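Local coordinates for protein Asp/Glu-specific dipeptidyl-peptidase (Flavobacterium psychrophilum, PDB 5JXF) that removes dipeptides from the N-terminus of oligopeptides as a serine peptidase with strict specificity for Asp or Glu at the P1 position, at residues K93-T98 against N721-V726; V269-V274 against Y705-V710; L419-K424 against D453-F458; S503-V506 against N510-A513; I563-Q568 against S575-D580. One frame throughout, in Å; residues are numbered along the deposited sequence.

Contact 1 of 5, residues K93-T98 against N721-V726; sequences KGLILT and NEMKLV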
# COMPACT_ATOMS: atom_id res chain seq x y z
N LYS A 93 34.25 -13.84 -22.79
CA LYS A 93 33.95 -15.14 -23.40
C LYS A 93 32.45 -15.33 -23.68
O LYS A 93 31.94 -16.45 -23.64
CB LYS A 93 34.51 -16.27 -22.53
CG LYS A 93 36.04 -16.37 -22.61
CD LYS A 93 36.60 -17.68 -22.09
CE LYS A 93 36.44 -17.77 -20.59
NZ LYS A 93 37.26 -18.90 -20.03
N GLY A 94 31.76 -14.23 -23.96
CA GLY A 94 30.37 -14.26 -24.38
C GLY A 94 29.30 -14.33 -23.29
O GLY A 94 28.12 -14.51 -23.59
N LEU A 95 29.71 -14.23 -22.04
CA LEU A 95 28.77 -14.21 -20.92
C LEU A 95 27.93 -12.97 -21.04
O LEU A 95 28.46 -11.87 -21.06
CB LEU A 95 29.50 -14.22 -19.58
CG LEU A 95 28.62 -14.39 -18.34
CD1 LEU A 95 27.82 -15.67 -18.49
CD2 LEU A 95 29.47 -14.43 -17.06
N ILE A 96 26.61 -13.16 -21.18
CA ILE A 96 25.69 -12.03 -21.22
C ILE A 96 24.70 -12.07 -20.07
O ILE A 96 24.28 -13.13 -19.58
CB ILE A 96 24.86 -11.94 -22.54
CG1 ILE A 96 23.96 -13.16 -22.72
CG2 ILE A 96 25.77 -11.76 -23.77
CD1 ILE A 96 23.15 -13.09 -23.98
N LEU A 97 24.29 -10.88 -19.67
CA LEU A 97 23.41 -10.70 -18.53
C LEU A 97 22.10 -10.11 -19.03
O LEU A 97 22.10 -9.22 -19.87
CB LEU A 97 24.08 -9.81 -17.48
CG LEU A 97 23.22 -9.44 -16.27
CD1 LEU A 97 23.03 -10.68 -15.40
CD2 LEU A 97 23.88 -8.30 -15.48
N THR A 98 20.98 -10.63 -18.54
CA THR A 98 19.68 -10.05 -18.85
C THR A 98 18.72 -10.24 -17.64
O THR A 98 19.17 -10.59 -16.55
CB THR A 98 19.08 -10.65 -20.17
OG1 THR A 98 17.96 -9.87 -20.58
CG2 THR A 98 18.64 -12.11 -19.98
N ASN A 721 34.63 -15.06 -11.87
CA ASN A 721 36.05 -15.01 -12.22
C ASN A 721 36.24 -14.57 -13.66
O ASN A 721 37.29 -14.04 -14.04
CB ASN A 721 36.72 -16.37 -11.98
CG ASN A 721 36.80 -16.73 -10.50
OD1 ASN A 721 36.86 -15.85 -9.64
ND2 ASN A 721 36.83 -18.03 -10.20
N GLU A 722 35.19 -14.77 -14.45
CA GLU A 722 35.12 -14.42 -15.87
C GLU A 722 34.97 -12.91 -16.05
O GLU A 722 35.31 -12.37 -17.10
CB GLU A 722 33.94 -15.15 -16.51
CG GLU A 722 34.09 -15.56 -17.92
CD GLU A 722 32.86 -16.30 -18.41
OE1 GLU A 722 32.41 -17.24 -17.73
OE2 GLU A 722 32.31 -15.90 -19.46
N MET A 723 34.45 -12.22 -15.04
CA MET A 723 34.16 -10.80 -15.22
C MET A 723 35.35 -9.93 -14.82
O MET A 723 36.31 -10.40 -14.25
CB MET A 723 32.93 -10.41 -14.41
CG MET A 723 31.70 -11.28 -14.64
SD MET A 723 30.46 -10.92 -13.39
CE MET A 723 29.57 -12.47 -13.35
N LYS A 724 35.28 -8.66 -15.17
CA LYS A 724 36.26 -7.71 -14.67
C LYS A 724 35.59 -6.82 -13.61
O LYS A 724 34.86 -5.90 -13.94
CB LYS A 724 36.84 -6.88 -15.80
CG LYS A 724 37.78 -5.78 -15.33
CD LYS A 724 38.37 -5.03 -16.51
CE LYS A 724 39.42 -4.03 -16.09
NZ LYS A 724 40.02 -3.38 -17.29
N LEU A 725 35.84 -7.13 -12.34
CA LEU A 725 35.28 -6.38 -11.22
C LEU A 725 36.13 -5.15 -10.97
O LEU A 725 37.34 -5.25 -10.88
CB LEU A 725 35.23 -7.27 -9.98
CG LEU A 725 34.47 -8.58 -10.18
CD1 LEU A 725 34.40 -9.36 -8.89
CD2 LEU A 725 33.06 -8.31 -10.73
N VAL A 726 35.51 -3.98 -10.91
CA VAL A 726 36.28 -2.74 -10.77
C VAL A 726 35.77 -1.84 -9.63
O VAL A 726 34.64 -2.01 -9.17
CB VAL A 726 36.28 -1.92 -12.07
CG1 VAL A 726 37.08 -2.64 -13.15
CG2 VAL A 726 34.85 -1.64 -12.55
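Strand 95-98 runs on into helix 100-109, which carries His101, the probable charge-relay histidine, and at the start of this strand Lys93 and Leu95 meet Glu722 and Met723 of the C-terminal tail. Glu722 reaches over with its chain extended beyond CG and lays its carboxylate against Leu95: Glu722 OE2 is 3.3 Å from Leu95 CB, and Glu722 CD is 4.1 Å from Leu95 CD2. The same oxygen lies 3.8 Å from Lys93 CB, so it rests on two aliphatic groups. Its polar demands are met just outside the pair, by a hydrogen bond from Ser91 OG and a salt bridge to Arg242, whose NH1 also bonds to Lys93 O; these partners probably stabilise the negative charge. Lys93 does not add a salt bridge: its chain bends at chi3 (-70°), bringing Lys93 CE to 4.2 Å from Glu722 CG while Lys93 NZ remains 5.6 Å from Glu722 OE1. Leu95 turns CG anti to its nitrogen (chi1 -172°), and its CD2 meets Met723 CE at 4.2 Å, the apolar part of the contact. Beyond the pair, Gly94 and Ile96 bond through their backbones to strand 239-245, Leu97 pairs with Glu88 of strand 85-89, and Met723 leans on Leu707 of helix 703-713.

Contact 2 of 5, residues V269-V274 against Y705-V710; sequences VSLDGV and YVLFIV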
# COMPACT_ATOMS: atom_id res chain seq x y z
N VAL A 269 32.17 -4.69 -14.31
CA VAL A 269 31.11 -4.59 -13.33
C VAL A 269 31.64 -3.91 -12.07
O VAL A 269 32.59 -4.38 -11.46
CB VAL A 269 30.55 -5.98 -12.94
CG1 VAL A 269 29.49 -5.83 -11.87
CG2 VAL A 269 30.00 -6.70 -14.17
N SER A 270 31.01 -2.80 -11.70
CA SER A 270 31.41 -2.05 -10.51
C SER A 270 31.02 -2.72 -9.18
O SER A 270 29.97 -3.34 -9.09
CB SER A 270 30.79 -0.65 -10.56
OG SER A 270 31.02 0.03 -9.34
N LEU A 271 31.88 -2.59 -8.17
CA LEU A 271 31.57 -3.08 -6.81
C LEU A 271 31.43 -1.93 -5.81
O LEU A 271 31.31 -2.17 -4.63
CB LEU A 271 32.66 -4.02 -6.29
CG LEU A 271 32.82 -5.44 -6.83
CD1 LEU A 271 34.20 -5.99 -6.46
CD2 LEU A 271 31.75 -6.33 -6.30
N ASP A 272 31.46 -0.70 -6.31
CA ASP A 272 31.45 0.49 -5.47
C ASP A 272 30.06 1.08 -5.36
O ASP A 272 29.89 2.16 -4.79
CB ASP A 272 32.41 1.55 -6.03
CG ASP A 272 33.88 1.20 -5.80
OD1 ASP A 272 34.15 0.08 -5.29
OD2 ASP A 272 34.75 2.04 -6.13
N GLY A 273 29.08 0.39 -5.95
CA GLY A 273 27.68 0.76 -5.82
C GLY A 273 27.22 2.10 -6.36
O GLY A 273 27.94 2.79 -7.09
N VAL A 274 25.99 2.45 -6.00
CA VAL A 274 25.35 3.68 -6.45
C VAL A 274 24.87 4.54 -5.30
O VAL A 274 24.32 4.03 -4.32
CB VAL A 274 24.14 3.39 -7.35
CG1 VAL A 274 24.58 2.76 -8.71
CG2 VAL A 274 23.19 2.46 -6.63
N TYR A 705 23.87 -7.00 -5.84
CA TYR A 705 22.92 -8.08 -5.52
C TYR A 705 22.98 -9.22 -6.54
O TYR A 705 22.88 -10.40 -6.16
CB TYR A 705 21.49 -7.53 -5.45
CG TYR A 705 20.49 -8.52 -4.90
CD1 TYR A 705 20.71 -9.16 -3.68
CD2 TYR A 705 19.31 -8.80 -5.57
CE1 TYR A 705 19.81 -10.06 -3.17
CE2 TYR A 705 18.40 -9.69 -5.06
CZ TYR A 705 18.65 -10.32 -3.86
OH TYR A 705 17.75 -11.22 -3.38
N VAL A 706 23.11 -8.87 -7.83
CA VAL A 706 23.30 -9.90 -8.85
C VAL A 706 24.48 -10.80 -8.51
O VAL A 706 24.36 -12.02 -8.43
CB VAL A 706 23.51 -9.28 -10.24
CG1 VAL A 706 23.81 -10.37 -11.27
CG2 VAL A 706 22.28 -8.47 -10.64
N LEU A 707 25.64 -10.18 -8.28
CA LEU A 707 26.85 -10.95 -8.01
C LEU A 707 26.73 -11.74 -6.70
O LEU A 707 27.11 -12.91 -6.63
CB LEU A 707 28.07 -10.04 -7.98
CG LEU A 707 28.38 -9.20 -9.22
CD1 LEU A 707 29.56 -8.28 -8.93
CD2 LEU A 707 28.67 -10.07 -10.45
N PHE A 708 26.17 -11.11 -5.67
CA PHE A 708 25.84 -11.81 -4.42
C PHE A 708 25.03 -13.09 -4.68
O PHE A 708 25.31 -14.14 -4.11
CB PHE A 708 25.06 -10.89 -3.47
CG PHE A 708 24.58 -11.56 -2.22
CD1 PHE A 708 25.43 -11.69 -1.12
CD2 PHE A 708 23.30 -12.07 -2.13
CE1 PHE A 708 24.99 -12.32 0.05
CE2 PHE A 708 22.85 -12.68 -0.97
CZ PHE A 708 23.70 -12.82 0.13
N ILE A 709 24.02 -13.00 -5.54
CA ILE A 709 23.18 -14.16 -5.76
C ILE A 709 23.96 -15.23 -6.55
O ILE A 709 23.93 -16.41 -6.20
CB ILE A 709 21.91 -13.77 -6.50
CG1 ILE A 709 21.02 -12.93 -5.58
CG2 ILE A 709 21.16 -15.01 -6.96
CD1 ILE A 709 20.39 -13.75 -4.45
N VAL A 710 24.68 -14.82 -7.59
CA VAL A 710 25.54 -15.73 -8.33
C VAL A 710 26.53 -16.44 -7.41
O VAL A 710 26.78 -17.66 -7.50
CB VAL A 710 26.32 -14.97 -9.43
CG1 VAL A 710 27.31 -15.90 -10.10
CG2 VAL A 710 25.35 -14.35 -10.43
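No ring takes part where Val269 and Leu271 meet Leu707; of the rings on this helix, Tyr705, two residues before Leu707, carries Ile709 CG1 on one face, 3.9 Å above the plane and offset toward the rim. Ile709 follows Tyr705 by one turn, and its nitrogen bonds to Tyr705 O. The contact itself rests on a single methyl of the helix. Leu707 CD1 sits 3.8 Å from Val269 CG1 and 3.9 Å from Leu271 CD2, and both distances are ordinary van der Waals contact. The approaches differ: Val269 and Leu707 run antiparallel alongside each other, whereas Leu271 and Leu707 meet at about a right angle. Between Val269 and Leu271, Ser270 points the other way, and its OG accepts from Asp272 N (3.1 Å, N-H...O 163°), an ST turn that bends the chain as strand 269-270 ends. Asp272 then bonds to His727 and to the backbone of Lys729. Leu725 of the neighbouring parallel strand 725-726 touches Val269, Leu271 and Leu707 alike. This is helix-on-sheet packing: through Leu707, helix 703-713 covers the two-stranded parallel sheet of 269-270 and 725-726.

Contact 3 of 5, residues L419-K424 against D453-F458; sequences LSLGYK and DFFKDF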
# COMPACT_ATOMS: atom_id res chain seq x y z
N LEU A 419 -9.36 -21.39 -29.31
CA LEU A 419 -9.77 -20.43 -30.32
C LEU A 419 -8.54 -19.92 -31.07
O LEU A 419 -8.58 -19.63 -32.27
CB LEU A 419 -10.52 -19.26 -29.69
CG LEU A 419 -11.74 -19.58 -28.82
CD1 LEU A 419 -12.41 -18.30 -28.36
CD2 LEU A 419 -12.73 -20.47 -29.57
N SER A 420 -7.44 -19.81 -30.33
CA SER A 420 -6.17 -19.36 -30.86
C SER A 420 -5.69 -20.32 -31.95
O SER A 420 -5.30 -19.89 -33.04
CB SER A 420 -5.14 -19.25 -29.75
OG SER A 420 -3.90 -18.82 -30.25
N LEU A 421 -5.71 -21.62 -31.65
CA LEU A 421 -5.24 -22.61 -32.61
C LEU A 421 -6.19 -22.68 -33.80
O LEU A 421 -5.75 -22.84 -34.95
CB LEU A 421 -5.09 -23.98 -31.95
CG LEU A 421 -4.57 -25.06 -32.91
CD1 LEU A 421 -3.17 -24.72 -33.40
CD2 LEU A 421 -4.61 -26.45 -32.28
N GLY A 422 -7.48 -22.55 -33.53
CA GLY A 422 -8.48 -22.54 -34.57
C GLY A 422 -8.28 -21.39 -35.53
O GLY A 422 -8.38 -21.56 -36.74
N TYR A 423 -7.99 -20.21 -34.99
CA TYR A 423 -7.78 -19.03 -35.83
C TYR A 423 -6.52 -19.12 -36.70
O TYR A 423 -6.42 -18.44 -37.73
CB TYR A 423 -7.70 -17.77 -34.96
CG TYR A 423 -7.51 -16.51 -35.76
CD1 TYR A 423 -8.49 -16.06 -36.63
CD2 TYR A 423 -6.34 -15.77 -35.66
CE1 TYR A 423 -8.32 -14.90 -37.37
CE2 TYR A 423 -6.16 -14.62 -36.39
CZ TYR A 423 -7.16 -14.19 -37.24
OH TYR A 423 -6.98 -13.04 -37.97
N LYS A 424 -5.56 -19.95 -36.30
CA LYS A 424 -4.38 -20.16 -37.14
C LYS A 424 -4.72 -21.06 -38.33
O LYS A 424 -4.16 -20.90 -39.41
CB LYS A 424 -3.22 -20.75 -36.35
CG LYS A 424 -2.63 -19.81 -35.32
CD LYS A 424 -1.41 -20.42 -34.68
CE LYS A 424 -0.94 -19.61 -33.48
NZ LYS A 424 0.30 -20.23 -32.96
N ASP A 453 5.30 -27.52 -28.60
CA ASP A 453 5.34 -26.89 -27.28
C ASP A 453 4.01 -26.23 -26.91
O ASP A 453 3.76 -25.96 -25.73
CB ASP A 453 6.51 -25.89 -27.21
CG ASP A 453 7.85 -26.52 -27.59
OD1 ASP A 453 7.86 -27.68 -28.06
OD2 ASP A 453 8.90 -25.87 -27.39
N PHE A 454 3.16 -25.97 -27.90
CA PHE A 454 1.83 -25.44 -27.61
C PHE A 454 1.05 -26.43 -26.75
O PHE A 454 0.43 -26.05 -25.75
CB PHE A 454 1.06 -25.15 -28.91
CG PHE A 454 -0.39 -24.76 -28.69
CD1 PHE A 454 -0.74 -23.43 -28.50
CD2 PHE A 454 -1.40 -25.72 -28.67
CE1 PHE A 454 -2.08 -23.07 -28.31
CE2 PHE A 454 -2.73 -25.35 -28.48
CZ PHE A 454 -3.06 -24.03 -28.29
N PHE A 455 1.08 -27.70 -27.14
CA PHE A 455 0.35 -28.74 -26.43
C PHE A 455 1.07 -29.23 -25.17
O PHE A 455 0.43 -29.79 -24.28
CB PHE A 455 0.07 -29.93 -27.35
CG PHE A 455 -1.03 -29.67 -28.33
CD1 PHE A 455 -2.35 -29.71 -27.93
CD2 PHE A 455 -0.74 -29.37 -29.65
CE1 PHE A 455 -3.37 -29.46 -28.82
CE2 PHE A 455 -1.75 -29.12 -30.56
CZ PHE A 455 -3.07 -29.16 -30.15
N LYS A 456 2.39 -29.01 -25.10
CA LYS A 456 3.13 -29.29 -23.87
C LYS A 456 2.62 -28.38 -22.75
O LYS A 456 2.58 -28.78 -21.60
CB LYS A 456 4.65 -29.11 -24.07
CG LYS A 456 5.48 -29.24 -22.78
CD LYS A 456 6.98 -29.44 -23.04
CE LYS A 456 7.66 -28.21 -23.66
NZ LYS A 456 7.76 -27.02 -22.76
N ASP A 457 2.21 -27.17 -23.12
CA ASP A 457 1.80 -26.16 -22.15
C ASP A 457 0.28 -25.97 -22.13
O ASP A 457 -0.25 -25.16 -21.37
CB ASP A 457 2.49 -24.82 -22.46
CG ASP A 457 4.01 -24.96 -22.56
OD1 ASP A 457 4.57 -25.93 -22.00
OD2 ASP A 457 4.66 -24.08 -23.19
N PHE A 458 -0.41 -26.72 -22.98
CA PHE A 458 -1.86 -26.61 -23.07
C PHE A 458 -2.55 -27.54 -22.09
O PHE A 458 -2.27 -28.74 -22.03
CB PHE A 458 -2.34 -26.92 -24.49
CG PHE A 458 -3.84 -26.87 -24.64
CD1 PHE A 458 -4.50 -25.66 -24.74
CD2 PHE A 458 -4.58 -28.05 -24.67
CE1 PHE A 458 -5.88 -25.62 -24.88
CE2 PHE A 458 -5.96 -28.00 -24.81
CZ PHE A 458 -6.61 -26.79 -24.91
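Leu421 overlaps two consecutive aromatic rings, touching Phe454 with its CB and Phe455 with a methyl. Leu421 CB lies 4.2 Å from Phe454 CZ and Leu421 CD2 lies 3.8 Å from Phe455 CZ; both approach the rings obliquely. With CG anti to the backbone nitrogen (chi1 -179°), Leu421 carries its branch past Phe454 and on to Phe455, which it crosses at about a right angle. The two phenylalanine rings meet edge to face with their planes nearly perpendicular, Phe454 giving the edge and Phe455 the face: Phe454 CD2 stands 3.8 Å above the centre of the Phe455 ring, and Phe455 CD2 lies in the plane of Phe454 at its edge. This probably restricts rotation of both rings. The Phe455 ring also meets that of Tyr508, their planes at about 25°. Just past these rings the helix ends, and its last turn is held by weak bonds such as Asp457 N to Asp453 O at 3.3 Å. The exit is secured from outside: Gln333 and Lys337 of helix 328-357 bond to the carbonyls of Lys456 and Asp457. Leu421 and Phe455 both touch Phe511 of helix 508-514, so this short helix adjoins both helix 417-435 and helix 452-456, while Leu419 packs on helix 530-545.

Contact 4 of 5, residues S503-V506 against N510-A513; sequences SKLV and NFKA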
# COMPACT_ATOMS: atom_id res chain seq x y z
N SER A 503 -13.77 -31.47 -30.44
CA SER A 503 -12.85 -30.68 -31.23
C SER A 503 -11.55 -31.44 -31.12
O SER A 503 -11.22 -31.98 -30.06
CB SER A 503 -12.68 -29.25 -30.75
OG SER A 503 -11.56 -28.63 -31.36
N LYS A 504 -10.81 -31.47 -32.21
CA LYS A 504 -9.62 -32.28 -32.31
C LYS A 504 -8.43 -31.32 -32.15
O LYS A 504 -7.27 -31.64 -32.39
CB LYS A 504 -9.68 -33.09 -33.62
CG LYS A 504 -8.38 -33.61 -34.22
CD LYS A 504 -8.51 -35.00 -34.89
CE LYS A 504 -9.88 -35.28 -35.47
NZ LYS A 504 -10.01 -36.74 -35.75
N LEU A 505 -8.75 -30.12 -31.66
CA LEU A 505 -7.75 -29.10 -31.35
C LEU A 505 -7.30 -29.20 -29.90
O LEU A 505 -6.29 -28.60 -29.51
CB LEU A 505 -8.31 -27.70 -31.64
CG LEU A 505 -8.73 -27.41 -33.09
CD1 LEU A 505 -9.02 -25.92 -33.33
CD2 LEU A 505 -7.70 -27.92 -34.08
N VAL A 506 -8.04 -29.96 -29.09
CA VAL A 506 -7.67 -30.14 -27.68
C VAL A 506 -6.38 -30.94 -27.51
O VAL A 506 -5.62 -30.70 -26.58
CB VAL A 506 -8.81 -30.85 -26.87
CG1 VAL A 506 -10.07 -30.00 -26.85
CG2 VAL A 506 -9.09 -32.24 -27.41
N ASN A 510 -4.53 -35.81 -31.75
CA ASN A 510 -5.71 -35.37 -32.46
C ASN A 510 -5.34 -34.38 -33.57
O ASN A 510 -5.49 -34.70 -34.75
CB ASN A 510 -6.71 -34.76 -31.47
CG ASN A 510 -7.58 -35.81 -30.79
OD1 ASN A 510 -7.70 -36.93 -31.27
ND2 ASN A 510 -8.18 -35.44 -29.65
N PHE A 511 -4.83 -33.21 -33.19
CA PHE A 511 -4.49 -32.14 -34.14
C PHE A 511 -3.74 -32.60 -35.39
O PHE A 511 -4.02 -32.10 -36.48
CB PHE A 511 -3.67 -31.05 -33.43
CG PHE A 511 -3.26 -29.91 -34.34
CD1 PHE A 511 -4.17 -28.94 -34.73
CD2 PHE A 511 -1.95 -29.81 -34.79
CE1 PHE A 511 -3.77 -27.90 -35.55
CE2 PHE A 511 -1.55 -28.77 -35.61
CZ PHE A 511 -2.46 -27.81 -35.99
N LYS A 512 -2.80 -33.53 -35.24
CA LYS A 512 -2.06 -34.08 -36.39
C LYS A 512 -2.98 -34.84 -37.35
O LYS A 512 -2.81 -34.78 -38.58
CB LYS A 512 -0.94 -35.01 -35.91
CG LYS A 512 0.28 -34.33 -35.28
CD LYS A 512 1.26 -35.41 -34.79
CE LYS A 512 2.52 -34.82 -34.17
NZ LYS A 512 3.38 -35.90 -33.59
N ALA A 513 -3.95 -35.57 -36.79
CA ALA A 513 -4.86 -36.39 -37.59
C ALA A 513 -5.78 -35.52 -38.43
O ALA A 513 -6.12 -35.88 -39.56
CB ALA A 513 -5.68 -37.31 -36.68
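Lys504 lies against the backbone of Asn510, its chain bent at chi2 and chi3 instead of running out straight. Lys504 CD approaches the carbonyl oxygen Asn510 O at 3.0 Å, and Lys504 CG the carbon Asn510 CB at 3.4 Å; both are unusually short, so their detail is doubtful. The torsions chi2 (144°) and chi3 (30°) lie off staggered values, which leaves the placing of the chain end uncertain. Lys504 CD also lies 4.1 Å from Ala513 CB, nearly one turn further along the helix. In the backbone, Lys504 O and Phe511 N come within 3.0 Å, but the angle is too poor for a hydrogen bond. The segment 503-506 lies near the end of the loop before helix 508-514, and it bends back on the helix it introduces. An ST turn shapes the bend: Ser503 OG accepts from Leu505 N (3.2 Å, N-H...O 157°) and also bonds to Asp529, whose other carboxylate oxygen takes Lys504 N. Leu505 starts away from the helix, yet its far end returns obliquely to Phe511, where Leu505 CD2 lies in the ring plane at the edge, 3.7 Å from Phe511 CD1. On the other flank Val506 and Asn510 lie alongside each other with their side chains directed alike, Val506 CG2 4.0 Å from Asn510 ND2. Leu505 presses on Leu421 and Leu425 of helix 417-435, and Phe511 on Leu447 and Ile448 of helix 437-450.

Contact 5 of 5, residues I563-Q568 against S575-D580; sequences IYMKAQ and SRIFPD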
# COMPACT_ATOMS: atom_id res chain seq x y z
N ILE A 563 2.11 12.94 -40.67
CA ILE A 563 2.18 14.37 -40.96
C ILE A 563 2.20 15.20 -39.68
O ILE A 563 2.92 16.20 -39.58
CB ILE A 563 1.01 14.83 -41.83
CG1 ILE A 563 1.04 14.12 -43.18
CG2 ILE A 563 1.03 16.34 -42.03
CD1 ILE A 563 -0.11 14.51 -44.08
N TYR A 564 1.41 14.77 -38.71
CA TYR A 564 1.37 15.41 -37.41
C TYR A 564 2.77 15.40 -36.78
O TYR A 564 3.20 16.39 -36.18
CB TYR A 564 0.36 14.71 -36.50
CG TYR A 564 0.04 15.44 -35.21
CD1 TYR A 564 0.20 16.82 -35.10
CD2 TYR A 564 -0.42 14.75 -34.10
CE1 TYR A 564 -0.09 17.48 -33.92
CE2 TYR A 564 -0.70 15.39 -32.92
CZ TYR A 564 -0.54 16.75 -32.83
OH TYR A 564 -0.83 17.38 -31.64
N MET A 565 3.48 14.28 -36.95
CA MET A 565 4.84 14.13 -36.43
C MET A 565 5.78 15.13 -37.09
O MET A 565 6.50 15.86 -36.40
CB MET A 565 5.33 12.70 -36.67
CG MET A 565 6.63 12.32 -35.94
SD MET A 565 6.45 12.38 -34.14
CE MET A 565 7.54 13.75 -33.74
N LYS A 566 5.76 15.17 -38.42
CA LYS A 566 6.58 16.10 -39.19
C LYS A 566 6.28 17.55 -38.82
O LYS A 566 7.19 18.39 -38.76
CB LYS A 566 6.35 15.89 -40.69
CG LYS A 566 7.08 16.86 -41.61
CD LYS A 566 6.77 16.55 -43.07
CE LYS A 566 7.12 17.70 -44.00
NZ LYS A 566 8.57 18.04 -43.96
N ALA A 567 5.01 17.84 -38.58
CA ALA A 567 4.59 19.19 -38.22
C ALA A 567 5.26 19.63 -36.93
O ALA A 567 5.79 20.74 -36.84
CB ALA A 567 3.08 19.26 -38.08
N GLN A 568 5.24 18.75 -35.94
CA GLN A 568 5.81 19.06 -34.63
C GLN A 568 7.33 19.20 -34.74
O GLN A 568 7.93 20.02 -34.05
CB GLN A 568 5.42 17.99 -33.61
CG GLN A 568 3.93 17.99 -33.28
CD GLN A 568 3.54 16.95 -32.25
OE1 GLN A 568 4.02 16.97 -31.10
NE2 GLN A 568 2.66 16.03 -32.64
N SER A 575 13.41 21.55 -29.17
CA SER A 575 12.57 21.22 -28.02
C SER A 575 12.80 19.78 -27.54
O SER A 575 11.89 19.16 -26.98
CB SER A 575 11.10 21.43 -28.37
OG SER A 575 10.76 20.77 -29.57
N ARG A 576 14.01 19.28 -27.76
CA ARG A 576 14.40 17.93 -27.35
C ARG A 576 13.48 16.85 -27.90
O ARG A 576 13.07 15.94 -27.17
CB ARG A 576 14.47 17.82 -25.82
CG ARG A 576 15.27 18.91 -25.14
CD ARG A 576 15.44 18.61 -23.66
NE ARG A 576 16.31 17.46 -23.43
CZ ARG A 576 15.89 16.28 -22.98
NH1 ARG A 576 14.60 16.08 -22.71
NH2 ARG A 576 16.76 15.30 -22.80
N ILE A 577 13.15 16.92 -29.19
CA ILE A 577 12.28 15.92 -29.77
C ILE A 577 13.07 14.67 -30.15
O ILE A 577 14.07 14.74 -30.86
CB ILE A 577 11.51 16.47 -31.00
CG1 ILE A 577 10.27 17.22 -30.51
CG2 ILE A 577 11.07 15.34 -31.91
CD1 ILE A 577 9.52 17.94 -31.59
N PHE A 578 12.63 13.54 -29.62
CA PHE A 578 13.26 12.26 -29.88
C PHE A 578 12.27 11.37 -30.61
O PHE A 578 11.07 11.51 -30.43
CB PHE A 578 13.70 11.60 -28.57
CG PHE A 578 12.59 11.38 -27.58
CD1 PHE A 578 12.20 12.41 -26.72
CD2 PHE A 578 11.97 10.15 -27.47
CE1 PHE A 578 11.19 12.20 -25.79
CE2 PHE A 578 10.95 9.93 -26.53
CZ PHE A 578 10.56 10.97 -25.69
N PRO A 579 12.78 10.46 -31.46
CA PRO A 579 11.91 9.54 -32.19
C PRO A 579 11.24 8.55 -31.25
O PRO A 579 11.87 8.14 -30.26
CB PRO A 579 12.87 8.83 -33.14
CG PRO A 579 14.18 8.92 -32.48
CD PRO A 579 14.19 10.26 -31.81
N ASP A 580 10.01 8.15 -31.55
CA ASP A 580 9.28 7.17 -30.76
C ASP A 580 10.11 5.90 -30.75
O ASP A 580 10.85 5.66 -31.69
CB ASP A 580 7.88 6.92 -31.34
CG ASP A 580 6.82 7.95 -30.87
OD1 ASP A 580 6.78 8.30 -29.66
OD2 ASP A 580 6.01 8.40 -31.70
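The chain 575-580 runs back along helix 547-571 in the reverse direction, with the CA of Ile577 8.7 Å from that of Gln568 and the CA of Pro579 9.4 Å from that of Met565. Ile577 bridges this gap with both of its branches. Its CD1 reaches the helix backbone, 3.6 Å from Gln568 O, while its CG2 stands 4.3 Å from Met565 CE. The two branches leave CB on different sides: CG1, which carries CD1, is anti to the carbonyl carbon (chi1 -83°), whereas CG2 is anti to the backbone nitrogen. Met565 starts along the helix side and swings its methyl outward, chi3 lying at -113°, away from a staggered value. The Gln568 amide is engaged within its own helix, its NE2 lying 3.2 Å above the centre of the Tyr564 ring one turn earlier, and outside it by a weak hydrogen bond to Tyr292 O. The returning segment is anchored by others. Arg576, in a left-handed backbone conformation, forms a salt bridge with Glu53 and bonds to the carbonyls of Gln36 and Gly38, and Asp580 OD1 takes the backbone nitrogen of Glu291. The segment is part of a helix-to-strand connection, folded back on the last turns of the helix, that carries the chain from helix 547-571 to edge strand 586-591 of the eight-stranded antiparallel sheet.

Overall arrangement
Contacts 1 and 2 form one neighbourhood, their centres 12 Å apart, joined where strands 725-726 and 269-270 pair in parallel and where Met723 and Leu725 meet the aliphatic groups of contact 2. Contacts 3 and 4, 10 Å apart, likewise share a cluster, with Phe455 CE1 approaching the carbonyl oxygens of Leu505 and Val506. Contact 5 stands alone, on the opposite side of the chain's centre from contacts 3 and 4. Contacts 2 and 5 are buried, the others partly buried. Their chemistry differs: aliphatic packing in contact 2, a leucine against two phenylalanines in contact 3, a carboxylate on aliphatic carbons in contact 1, carbons against backbone carbonyls in contacts 4 and 5, and in contact 4 also a leucine at a ring edge.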